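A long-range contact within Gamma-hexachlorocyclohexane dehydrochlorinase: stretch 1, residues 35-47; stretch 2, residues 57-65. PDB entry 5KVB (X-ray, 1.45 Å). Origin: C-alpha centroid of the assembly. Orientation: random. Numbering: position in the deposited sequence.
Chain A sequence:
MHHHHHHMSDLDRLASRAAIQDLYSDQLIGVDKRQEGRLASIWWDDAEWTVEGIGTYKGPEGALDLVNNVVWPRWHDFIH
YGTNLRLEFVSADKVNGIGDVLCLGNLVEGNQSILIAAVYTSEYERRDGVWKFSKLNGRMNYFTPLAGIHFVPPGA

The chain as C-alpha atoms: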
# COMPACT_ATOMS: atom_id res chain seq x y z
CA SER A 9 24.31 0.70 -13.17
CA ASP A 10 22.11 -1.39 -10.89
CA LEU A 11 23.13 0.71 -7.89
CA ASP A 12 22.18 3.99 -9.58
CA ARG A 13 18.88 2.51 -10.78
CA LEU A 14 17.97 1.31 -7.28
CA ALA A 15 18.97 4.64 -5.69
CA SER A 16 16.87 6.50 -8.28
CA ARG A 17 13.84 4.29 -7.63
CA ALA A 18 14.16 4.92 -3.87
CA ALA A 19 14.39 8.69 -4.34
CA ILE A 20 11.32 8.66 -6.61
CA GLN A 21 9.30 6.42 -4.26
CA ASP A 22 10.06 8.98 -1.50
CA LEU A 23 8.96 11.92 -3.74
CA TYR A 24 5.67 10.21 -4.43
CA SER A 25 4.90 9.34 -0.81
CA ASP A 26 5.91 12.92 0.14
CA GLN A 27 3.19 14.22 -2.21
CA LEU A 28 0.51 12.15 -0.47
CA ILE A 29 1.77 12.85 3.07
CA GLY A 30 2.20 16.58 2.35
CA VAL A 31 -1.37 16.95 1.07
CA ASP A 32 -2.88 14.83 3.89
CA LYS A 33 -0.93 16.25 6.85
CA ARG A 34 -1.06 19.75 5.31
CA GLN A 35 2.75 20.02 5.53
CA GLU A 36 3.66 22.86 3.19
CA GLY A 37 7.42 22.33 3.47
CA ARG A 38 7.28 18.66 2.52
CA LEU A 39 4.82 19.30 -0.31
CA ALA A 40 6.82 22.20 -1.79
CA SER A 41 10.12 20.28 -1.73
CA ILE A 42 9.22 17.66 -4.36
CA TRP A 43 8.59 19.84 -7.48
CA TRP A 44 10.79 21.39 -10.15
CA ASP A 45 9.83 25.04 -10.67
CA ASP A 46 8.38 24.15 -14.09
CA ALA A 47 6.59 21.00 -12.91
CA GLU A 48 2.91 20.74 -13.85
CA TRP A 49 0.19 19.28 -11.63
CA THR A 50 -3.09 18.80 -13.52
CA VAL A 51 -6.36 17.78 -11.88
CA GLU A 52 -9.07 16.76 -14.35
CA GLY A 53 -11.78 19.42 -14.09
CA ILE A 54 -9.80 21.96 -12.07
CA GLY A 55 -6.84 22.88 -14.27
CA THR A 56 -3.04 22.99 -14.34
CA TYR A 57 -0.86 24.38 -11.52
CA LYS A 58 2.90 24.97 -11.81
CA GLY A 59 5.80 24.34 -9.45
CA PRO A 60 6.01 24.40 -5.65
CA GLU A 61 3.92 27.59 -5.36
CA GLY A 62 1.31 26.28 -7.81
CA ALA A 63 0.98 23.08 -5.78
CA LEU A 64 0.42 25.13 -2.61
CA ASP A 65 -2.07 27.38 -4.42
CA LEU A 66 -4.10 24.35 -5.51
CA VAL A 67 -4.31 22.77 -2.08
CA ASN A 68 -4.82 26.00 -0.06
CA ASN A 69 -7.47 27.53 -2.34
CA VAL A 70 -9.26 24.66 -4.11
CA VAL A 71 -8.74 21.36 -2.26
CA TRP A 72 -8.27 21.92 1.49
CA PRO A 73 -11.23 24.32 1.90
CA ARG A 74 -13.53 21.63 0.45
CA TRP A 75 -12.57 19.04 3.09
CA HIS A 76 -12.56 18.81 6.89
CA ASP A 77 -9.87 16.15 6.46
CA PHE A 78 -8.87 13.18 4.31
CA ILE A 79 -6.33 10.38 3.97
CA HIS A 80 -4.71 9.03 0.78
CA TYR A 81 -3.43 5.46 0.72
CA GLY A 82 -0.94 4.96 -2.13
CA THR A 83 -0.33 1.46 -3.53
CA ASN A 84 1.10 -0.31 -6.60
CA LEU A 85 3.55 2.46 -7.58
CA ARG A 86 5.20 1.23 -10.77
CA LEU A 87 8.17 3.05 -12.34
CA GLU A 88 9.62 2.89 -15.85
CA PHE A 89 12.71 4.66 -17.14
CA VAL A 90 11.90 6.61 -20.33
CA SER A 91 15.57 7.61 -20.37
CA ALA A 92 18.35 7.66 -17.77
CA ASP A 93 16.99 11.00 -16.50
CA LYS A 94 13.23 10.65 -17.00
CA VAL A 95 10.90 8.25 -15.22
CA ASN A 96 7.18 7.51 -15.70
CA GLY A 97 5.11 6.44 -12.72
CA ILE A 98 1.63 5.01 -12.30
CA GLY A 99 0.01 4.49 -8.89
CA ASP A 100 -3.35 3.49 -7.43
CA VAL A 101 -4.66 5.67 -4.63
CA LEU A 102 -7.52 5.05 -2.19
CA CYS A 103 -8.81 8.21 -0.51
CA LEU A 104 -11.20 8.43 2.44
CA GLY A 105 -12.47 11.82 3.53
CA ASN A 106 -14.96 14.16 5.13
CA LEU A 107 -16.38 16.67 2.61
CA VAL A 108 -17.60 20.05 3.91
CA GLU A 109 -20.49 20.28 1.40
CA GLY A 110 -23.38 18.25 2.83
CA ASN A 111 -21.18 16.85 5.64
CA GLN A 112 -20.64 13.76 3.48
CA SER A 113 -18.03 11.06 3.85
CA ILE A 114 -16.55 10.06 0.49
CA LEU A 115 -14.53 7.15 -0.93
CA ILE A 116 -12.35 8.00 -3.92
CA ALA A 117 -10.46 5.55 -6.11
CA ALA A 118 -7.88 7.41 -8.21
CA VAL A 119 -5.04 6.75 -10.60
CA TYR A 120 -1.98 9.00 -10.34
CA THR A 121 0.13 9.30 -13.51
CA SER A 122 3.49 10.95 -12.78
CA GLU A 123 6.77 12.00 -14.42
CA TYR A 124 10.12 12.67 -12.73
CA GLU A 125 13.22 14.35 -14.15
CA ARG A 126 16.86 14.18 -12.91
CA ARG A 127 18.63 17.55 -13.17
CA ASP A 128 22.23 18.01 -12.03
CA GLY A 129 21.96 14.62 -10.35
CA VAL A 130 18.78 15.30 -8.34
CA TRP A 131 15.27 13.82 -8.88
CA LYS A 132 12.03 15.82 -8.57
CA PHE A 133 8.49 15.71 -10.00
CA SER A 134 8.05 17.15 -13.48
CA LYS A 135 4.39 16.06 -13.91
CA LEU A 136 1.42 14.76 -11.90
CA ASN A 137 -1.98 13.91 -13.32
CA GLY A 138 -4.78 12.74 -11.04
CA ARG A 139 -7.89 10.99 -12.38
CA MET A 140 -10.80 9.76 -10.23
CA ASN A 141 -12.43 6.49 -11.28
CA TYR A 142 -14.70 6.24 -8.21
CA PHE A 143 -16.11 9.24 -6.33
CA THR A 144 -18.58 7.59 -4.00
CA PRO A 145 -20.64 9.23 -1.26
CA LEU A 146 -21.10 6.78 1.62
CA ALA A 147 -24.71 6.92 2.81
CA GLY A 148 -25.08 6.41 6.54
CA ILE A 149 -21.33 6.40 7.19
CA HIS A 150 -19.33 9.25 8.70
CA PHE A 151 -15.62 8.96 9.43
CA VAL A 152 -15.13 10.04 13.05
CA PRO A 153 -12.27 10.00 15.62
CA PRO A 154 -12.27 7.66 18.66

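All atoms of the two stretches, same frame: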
# COMPACT_ATOMS: atom_id res chain seq x y z
N GLN A 35 1.37 19.62 5.31
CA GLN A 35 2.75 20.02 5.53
C GLN A 35 3.30 20.75 4.31
O GLN A 35 3.70 20.14 3.32
CB GLN A 35 3.64 18.80 5.84
CG GLN A 35 3.30 18.10 7.16
CD GLN A 35 4.00 16.76 7.33
OE1 GLN A 35 4.67 16.26 6.42
NE2 GLN A 35 3.82 16.15 8.50
N GLU A 36 3.32 22.08 4.38
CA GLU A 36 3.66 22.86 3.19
C GLU A 36 5.11 22.69 2.79
O GLU A 36 5.41 22.66 1.60
CB GLU A 36 3.31 24.33 3.42
CG GLU A 36 1.82 24.61 3.28
CD GLU A 36 1.46 26.06 3.57
OE1 GLU A 36 2.07 26.65 4.50
OE2 GLU A 36 0.59 26.60 2.87
N GLY A 37 6.01 22.55 3.76
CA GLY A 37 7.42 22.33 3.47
C GLY A 37 7.69 21.04 2.71
O GLY A 37 8.42 21.03 1.71
N ARG A 38 7.11 19.94 3.18
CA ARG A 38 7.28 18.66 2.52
C ARG A 38 6.69 18.71 1.11
O ARG A 38 7.33 18.26 0.16
CB ARG A 38 6.62 17.53 3.33
CG ARG A 38 6.75 16.15 2.67
CD ARG A 38 6.00 15.03 3.43
NE ARG A 38 6.41 14.92 4.83
CZ ARG A 38 7.36 14.11 5.28
NH1 ARG A 38 8.02 13.31 4.46
NH2 ARG A 38 7.66 14.10 6.58
N LEU A 39 5.50 19.26 0.98
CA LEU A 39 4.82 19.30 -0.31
C LEU A 39 5.55 20.18 -1.33
O LEU A 39 5.60 19.85 -2.52
CB LEU A 39 3.38 19.79 -0.14
CG LEU A 39 2.47 19.84 -1.37
CD1 LEU A 39 2.38 18.49 -2.11
CD2 LEU A 39 1.09 20.31 -0.97
N ALA A 40 6.12 21.30 -0.88
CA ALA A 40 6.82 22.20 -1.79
C ALA A 40 8.14 21.62 -2.30
O ALA A 40 8.57 21.93 -3.41
CB ALA A 40 7.07 23.55 -1.11
N SER A 41 8.77 20.77 -1.49
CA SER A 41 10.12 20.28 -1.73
C SER A 41 10.27 19.34 -2.93
O SER A 41 11.39 19.14 -3.42
CB SER A 41 10.65 19.55 -0.48
OG SER A 41 9.93 18.35 -0.25
N ILE A 42 9.17 18.78 -3.41
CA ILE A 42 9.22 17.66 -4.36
C ILE A 42 9.07 18.06 -5.84
O ILE A 42 9.11 17.18 -6.71
CB ILE A 42 8.13 16.61 -4.04
CG1 ILE A 42 6.74 17.20 -4.30
CG2 ILE A 42 8.24 16.12 -2.59
CD1 ILE A 42 5.55 16.32 -3.84
N TRP A 43 8.91 19.35 -6.12
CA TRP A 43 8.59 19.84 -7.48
C TRP A 43 9.70 20.68 -8.12
O TRP A 43 10.20 21.62 -7.49
CB TRP A 43 7.33 20.72 -7.47
CG TRP A 43 6.13 20.16 -6.77
CD1 TRP A 43 5.78 20.37 -5.47
CD2 TRP A 43 5.14 19.29 -7.32
NE1 TRP A 43 4.62 19.69 -5.17
CE2 TRP A 43 4.21 19.01 -6.29
CE3 TRP A 43 4.94 18.73 -8.58
CZ2 TRP A 43 3.09 18.19 -6.49
CZ3 TRP A 43 3.83 17.91 -8.78
CH2 TRP A 43 2.92 17.66 -7.74
N TRP A 44 10.02 20.41 -9.38
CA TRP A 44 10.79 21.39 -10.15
C TRP A 44 9.94 22.65 -10.34
O TRP A 44 8.72 22.59 -10.30
CB TRP A 44 11.20 20.83 -11.52
CG TRP A 44 12.20 19.71 -11.44
CD1 TRP A 44 12.05 18.44 -11.94
CD2 TRP A 44 13.49 19.76 -10.83
NE1 TRP A 44 13.18 17.70 -11.68
CE2 TRP A 44 14.08 18.49 -11.00
CE3 TRP A 44 14.21 20.75 -10.16
CZ2 TRP A 44 15.35 18.18 -10.50
CZ3 TRP A 44 15.47 20.45 -9.67
CH2 TRP A 44 16.03 19.17 -9.84
N ASP A 45 10.59 23.79 -10.55
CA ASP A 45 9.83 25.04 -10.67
C ASP A 45 8.93 25.08 -11.90
O ASP A 45 7.94 25.84 -11.92
CB ASP A 45 10.78 26.24 -10.67
CG ASP A 45 11.37 26.53 -9.30
OD1 ASP A 45 10.81 26.05 -8.29
OD2 ASP A 45 12.38 27.26 -9.23
N ASP A 46 9.24 24.26 -12.91
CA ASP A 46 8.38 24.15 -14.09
C ASP A 46 7.53 22.88 -14.12
O ASP A 46 6.94 22.54 -15.14
CB ASP A 46 9.22 24.27 -15.38
CG ASP A 46 10.32 23.21 -15.46
OD1 ASP A 46 10.73 22.67 -14.41
OD2 ASP A 46 10.78 22.93 -16.59
N ALA A 47 7.44 22.19 -12.98
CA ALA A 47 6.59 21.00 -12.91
C ALA A 47 5.12 21.37 -13.04
O ALA A 47 4.70 22.44 -12.57
CB ALA A 47 6.83 20.24 -11.59
N TYR A 57 -1.60 23.53 -12.45
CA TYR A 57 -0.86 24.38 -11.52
C TYR A 57 0.63 24.09 -11.63
O TYR A 57 1.01 22.94 -11.86
CB TYR A 57 -1.37 24.18 -10.09
CG TYR A 57 -2.74 24.80 -9.87
CD1 TYR A 57 -3.89 24.20 -10.37
CD2 TYR A 57 -2.87 26.00 -9.18
CE1 TYR A 57 -5.14 24.77 -10.17
CE2 TYR A 57 -4.12 26.57 -8.98
CZ TYR A 57 -5.24 25.95 -9.48
OH TYR A 57 -6.48 26.52 -9.27
N LYS A 58 1.48 25.11 -11.47
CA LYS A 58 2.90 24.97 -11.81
C LYS A 58 3.84 25.16 -10.62
O LYS A 58 3.74 26.16 -9.89
CB LYS A 58 3.29 25.98 -12.91
CG LYS A 58 4.73 25.81 -13.41
CD LYS A 58 5.26 27.05 -14.15
CE LYS A 58 4.47 27.34 -15.39
NZ LYS A 58 5.11 28.47 -16.13
N GLY A 59 4.75 24.22 -10.44
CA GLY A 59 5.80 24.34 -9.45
C GLY A 59 5.37 24.24 -8.00
O GLY A 59 4.20 23.99 -7.71
N PRO A 60 6.33 24.44 -7.08
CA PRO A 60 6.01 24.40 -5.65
C PRO A 60 4.89 25.38 -5.26
O PRO A 60 3.98 25.00 -4.52
CB PRO A 60 7.33 24.78 -4.98
CG PRO A 60 8.40 24.52 -6.00
CD PRO A 60 7.76 24.67 -7.35
N GLU A 61 4.94 26.61 -5.75
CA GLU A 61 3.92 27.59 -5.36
C GLU A 61 2.55 27.28 -6.00
O GLU A 61 1.50 27.53 -5.39
CB GLU A 61 4.39 29.01 -5.69
CG GLU A 61 5.41 29.54 -4.67
CD GLU A 61 6.04 30.86 -5.07
OE1 GLU A 61 6.07 31.16 -6.29
OE2 GLU A 61 6.50 31.59 -4.17
N GLY A 62 2.55 26.72 -7.21
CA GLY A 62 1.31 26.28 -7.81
C GLY A 62 0.65 25.14 -7.05
O GLY A 62 -0.58 25.12 -6.87
N ALA A 63 1.46 24.19 -6.61
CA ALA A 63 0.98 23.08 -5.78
C ALA A 63 0.33 23.61 -4.50
O ALA A 63 -0.75 23.16 -4.11
CB ALA A 63 2.15 22.12 -5.45
N LEU A 64 0.98 24.56 -3.84
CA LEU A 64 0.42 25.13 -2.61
C LEU A 64 -0.84 25.96 -2.88
O LEU A 64 -1.77 25.99 -2.07
CB LEU A 64 1.47 25.95 -1.88
CG LEU A 64 2.62 25.12 -1.30
CD1 LEU A 64 3.59 25.99 -0.51
CD2 LEU A 64 2.09 23.98 -0.44
N ASP A 65 -0.88 26.64 -4.03
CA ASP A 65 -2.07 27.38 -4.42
C ASP A 65 -3.27 26.45 -4.60
O ASP A 65 -4.38 26.72 -4.12
CB ASP A 65 -1.81 28.15 -5.72
CG ASP A 65 -2.93 29.12 -6.05
OD1 ASP A 65 -3.40 29.83 -5.13
OD2 ASP A 65 -3.32 29.17 -7.23

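The first stretch runs from a short helix beginning at Glu36, through a type I turn spanning Ala40 to Trp43, into a brief strand at Trp43 and Trp44, and then round a second type I turn from Trp44 to Ala47. The second stretch enters as a strand at Tyr57 and Lys58 and passes into a helix that includes Pro60 to Asp65. The two helices run in broadly opposing directions, with 130° between their N-to-C axes and a closest approach of 9.6 Å. Accordingly, the register reverses along the contact: Glu36 lies nearest Leu64 (CA to CA, 7.0 Å), Ala40 nearest Pro60 (CA to CA, 4.5 Å) and Asp45 nearest Gly59 (CA to CA, 4.3 Å). The backbones thus draw together toward Gly59, and the whole contact buries 564 Å².

A single hydrogen bond joins the stretches, from Gly59 N to Ala47 O (2.8 Å, with an N-H...O angle of 155°). The same carbonyl oxygen also receives a CA-H...O contact from Lys58, with Lys58 CA 3.2 Å from Ala47 O. The turn preceding Ala47 is closed by its own backbone hydrogen bond, Ala47 N to Trp44 O (3.0 Å), and this corner lies directly against Gly59. There, Gly59 CA approaches Trp44 O at 3.5 Å and Asp45 O at 3.6 Å, both as CA-H...O contacts. An ideal CB on Gly59 would fall 2.7 Å from Asp45 O, a clash, so the close approach depends on the absence of a side chain. The positive phi of 71° independently favours glycine at this position.

Pro60 follows at once and fills the space between the first helix and the corner. Its CB lies 3.5 Å from Ala40 O and 4.1 Å from Ala40 CB, while its CD packs 4.0 Å from Trp43 CB. Asp45 also reaches this ring: although its CA-to-CB bond points away from the second stretch, the m rotamer brings OD1 back to 3.5 Å from Pro60 CD. The carboxylate oxygen therefore meets ring carbon, and the approach is a close van der Waals contact.

Trp43 points toward the second stretch, and its buried indole meets the small methyl of Ala63, which points toward it in turn. Ala63 CB lies 3.5 Å from Trp43 NE1 and 3.8 Å from Trp43 CE2, an oblique approach to the ring. One helical turn separates Pro60 from Leu64, and the backbone hydrogen bond from Leu64 N to Pro60 O (3.1 Å) spans it. The end of the Leu64 side chain comes nearer the first helix, placing CD2 3.8 Å from Leu39 CD2 and CD1 4.3 Å from Ala40 CB. Glu36 extends the apolar patch with its aliphatic portion, its CG 3.8 Å from Leu64 CD2. At the other end, Lys58 likewise contributes methylene carbon: its CG rests 3.5 Å from Asp45 O and 4.1 Å from Asp46 CA.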